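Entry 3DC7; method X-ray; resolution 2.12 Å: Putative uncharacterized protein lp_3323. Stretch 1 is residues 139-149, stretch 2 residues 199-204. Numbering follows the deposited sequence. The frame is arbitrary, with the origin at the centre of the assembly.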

# COMPACT_ATOMS: atom_id res chain seq x y z
N HIS A 139 3.81 9.70 -13.57
CA HIS A 139 4.73 9.29 -14.63
C HIS A 139 4.66 10.34 -15.74
O HIS A 139 3.59 10.60 -16.28
CB HIS A 139 4.33 7.91 -15.19
CG HIS A 139 5.42 7.22 -15.96
ND1 HIS A 139 6.14 7.82 -16.96
CD2 HIS A 139 5.90 5.95 -15.87
CE1 HIS A 139 7.03 6.98 -17.45
NE2 HIS A 139 6.90 5.83 -16.81
N ILE A 140 5.80 10.95 -16.06
CA ILE A 140 5.81 12.02 -17.05
C ILE A 140 6.05 11.49 -18.45
O ILE A 140 6.50 10.36 -18.63
CB ILE A 140 6.86 13.12 -16.71
CG1 ILE A 140 8.28 12.58 -16.86
CG2 ILE A 140 6.58 13.73 -15.32
CD1 ILE A 140 9.36 13.60 -16.67
N GLY A 141 5.74 12.31 -19.45
CA GLY A 141 5.99 11.98 -20.86
C GLY A 141 7.33 12.51 -21.32
O GLY A 141 8.19 12.83 -20.49
N SER A 142 7.50 12.63 -22.63
CA SER A 142 8.79 12.97 -23.23
C SER A 142 8.81 14.29 -24.00
O SER A 142 9.76 14.58 -24.72
CB SER A 142 9.23 11.84 -24.17
OG SER A 142 9.80 10.77 -23.44
N ASP A 143 7.77 15.10 -23.84
CA ASP A 143 7.60 16.26 -24.70
C ASP A 143 7.94 17.60 -24.05
O ASP A 143 7.84 18.63 -24.71
CB ASP A 143 6.19 16.27 -25.28
CG ASP A 143 5.94 15.11 -26.25
OD1 ASP A 143 6.91 14.60 -26.87
OD2 ASP A 143 4.76 14.69 -26.38
N PHE A 144 8.34 17.59 -22.78
CA PHE A 144 8.70 18.83 -22.09
C PHE A 144 10.04 19.45 -22.52
O PHE A 144 10.12 20.65 -22.75
CB PHE A 144 8.67 18.65 -20.56
CG PHE A 144 9.01 19.91 -19.80
CD1 PHE A 144 8.07 20.94 -19.65
CD2 PHE A 144 10.28 20.08 -19.25
CE1 PHE A 144 8.38 22.11 -18.95
CE2 PHE A 144 10.61 21.25 -18.54
CZ PHE A 144 9.66 22.27 -18.39
N GLY A 145 11.09 18.64 -22.59
CA GLY A 145 12.43 19.13 -22.94
C GLY A 145 13.50 18.61 -21.98
O GLY A 145 13.18 17.90 -21.03
N GLY A 146 14.76 18.98 -22.23
CA GLY A 146 15.87 18.54 -21.40
C GLY A 146 15.84 17.04 -21.16
O GLY A 146 15.56 16.27 -22.09
N SER A 147 16.09 16.62 -19.91
CA SER A 147 16.11 15.20 -19.55
C SER A 147 14.77 14.73 -18.99
O SER A 147 14.71 13.73 -18.25
CB SER A 147 17.20 14.91 -18.53
OG SER A 147 18.49 15.28 -19.01
N PHE A 148 13.70 15.45 -19.32
CA PHE A 148 12.37 15.06 -18.90
C PHE A 148 11.80 14.03 -19.87
O PHE A 148 11.18 14.38 -20.87
CB PHE A 148 11.45 16.29 -18.79
CG PHE A 148 11.71 17.13 -17.58
CD1 PHE A 148 12.62 18.19 -17.64
CD2 PHE A 148 11.04 16.89 -16.39
CE1 PHE A 148 12.85 18.99 -16.52
CE2 PHE A 148 11.26 17.67 -15.27
CZ PHE A 148 12.17 18.73 -15.33
N SER A 149 12.02 12.76 -19.57
CA SER A 149 11.72 11.69 -20.52
C SER A 149 10.80 10.63 -19.91
O SER A 149 10.78 10.43 -18.69
CB SER A 149 13.05 11.08 -21.03
OG SER A 149 12.90 9.82 -21.67
N VAL A 199 -0.48 19.90 -19.34
CA VAL A 199 -0.16 20.99 -20.26
C VAL A 199 0.84 20.54 -21.34
O VAL A 199 0.72 20.92 -22.51
CB VAL A 199 0.37 22.25 -19.48
CG1 VAL A 199 0.73 23.40 -20.44
CG2 VAL A 199 -0.66 22.74 -18.47
N ASP A 200 1.80 19.69 -20.96
CA ASP A 200 3.03 19.51 -21.75
C ASP A 200 3.72 18.17 -21.47
O ASP A 200 4.93 18.02 -21.72
CB ASP A 200 4.00 20.64 -21.38
CG ASP A 200 4.20 20.76 -19.88
OD1 ASP A 200 3.90 19.78 -19.16
OD2 ASP A 200 4.66 21.82 -19.41
N THR A 201 2.94 17.21 -20.96
CA THR A 201 3.42 15.89 -20.50
C THR A 201 4.23 15.90 -19.20
O THR A 201 4.79 14.88 -18.82
CB THR A 201 4.18 15.04 -21.57
OG1 THR A 201 5.56 15.44 -21.64
CG2 THR A 201 3.50 15.12 -22.95
N LEU A 202 4.28 17.05 -18.53
CA LEU A 202 4.92 17.16 -17.21
C LEU A 202 4.01 17.83 -16.16
O LEU A 202 3.78 17.27 -15.08
CB LEU A 202 6.27 17.87 -17.32
CG LEU A 202 6.93 18.35 -16.01
CD1 LEU A 202 7.40 17.22 -15.12
CD2 LEU A 202 8.10 19.31 -16.29
N HIS A 203 3.50 19.03 -16.47
CA HIS A 203 2.66 19.78 -15.53
C HIS A 203 1.21 19.38 -15.71
O HIS A 203 0.73 19.33 -16.82
CB HIS A 203 2.80 21.29 -15.76
CG HIS A 203 4.20 21.79 -15.63
ND1 HIS A 203 4.82 21.95 -14.41
CD2 HIS A 203 5.11 22.16 -16.56
CE1 HIS A 203 6.06 22.39 -14.60
NE2 HIS A 203 6.25 22.53 -15.90
N PRO A 204 0.51 19.10 -14.60
CA PRO A 204 -0.93 18.90 -14.71
C PRO A 204 -1.61 20.19 -15.14
O PRO A 204 -1.16 21.28 -14.77
CB PRO A 204 -1.35 18.54 -13.28
CG PRO A 204 -0.13 18.08 -12.61
CD PRO A 204 0.98 18.91 -13.22
O HOH W 1 8.36 15.51 -20.59

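Two irregular loops of one chain, neither containing helix or strand, meet here and bury 425 Å² between them. The backbones come closest at G141 and T201, whose CA atoms lie 4.7 Å apart; I140 CA and L202 CA are 5.2 Å apart, and F144 CA and D200 CA are 5.7 Å apart. As the first loop advances the second runs backward, yet with so few backbone contacts the pairing is a local touch and not a sheet.

Two direct hydrogen bonds join the loops, and both use T201. The amide N of G141 donates to T201 O at 2.8 Å with a nearly straight angle of 172°, and the N of D143 donates to T201 OG1 at 3.1 Å. A single residue thus offers a backbone and a side-chain acceptor to two amides of the opposing loop. Its hydroxyl also donates to D200 O, with T201 OG1 and that oxygen 2.7 Å apart, so threonine suits the place by giving and accepting at once. Glycine at 141 is what permits such intimacy: a CB there would point toward the second loop and lie only 2.6 Å from T201 CB, a clash.

Water 1 extends this polar centre. It donates to G141 O at 2.7 Å and to T201 OG1 at 3.0 Å, and it accepts from F144 N at 3.0 Å. The water therefore satisfies a carbonyl and an amide of the first loop while tying both to the threonine hydroxyl.

The apolar packing gathers around L202. Its CA-to-CB bond points sideways, but the end of the side chain comes nearer and reaches three partners. L202 CD1 touches I140 CG2 at 3.6 Å, while L202 CD2 lies over one face of each of two aromatic rings, which meet it from directions roughly at right angles. L202 CD2 lies 3.5 Å from the centroid of the F144 ring, only 6° off the normal, and 4.1 Å from the centroid of the F148 ring, 27° off. Both are CH-pi contacts, in which weakly polarised methyl hydrogens meet the electron-rich face of a ring. Leucine's branched end fills the space beside I140 and the two rings, for L202 CD1 also lies against the F148 ring, 3.9 Å from F148 CE2.

F144 also meets two polar side chains. At its edge, D200 OD2 approaches F144 CD1 at 3.5 Å near the ring plane, where the slightly positive ring hydrogens favour a carboxylate oxygen. H203 adds an oblique aromatic contact, its NE2 3.7 Å from F144 CE1, with the two planes at 76° and the centroids 5.6 Å apart.

Bonds within each loop support these positions. D200 OD1 accepts from L202 N and from H203 N, each at 2.8 Å, so a carboxylate braces the backbone that carries the leucine and histidine. In the first loop, a type II' turn from G145 to F148 is closed by F148 N donating to G145 O at 3.0 Å. Its first two residues are glycines: at the backbone angles of G145 a CB would be jammed against the preceding carbonyl oxygen, and the positive phi of G146 favours glycine too.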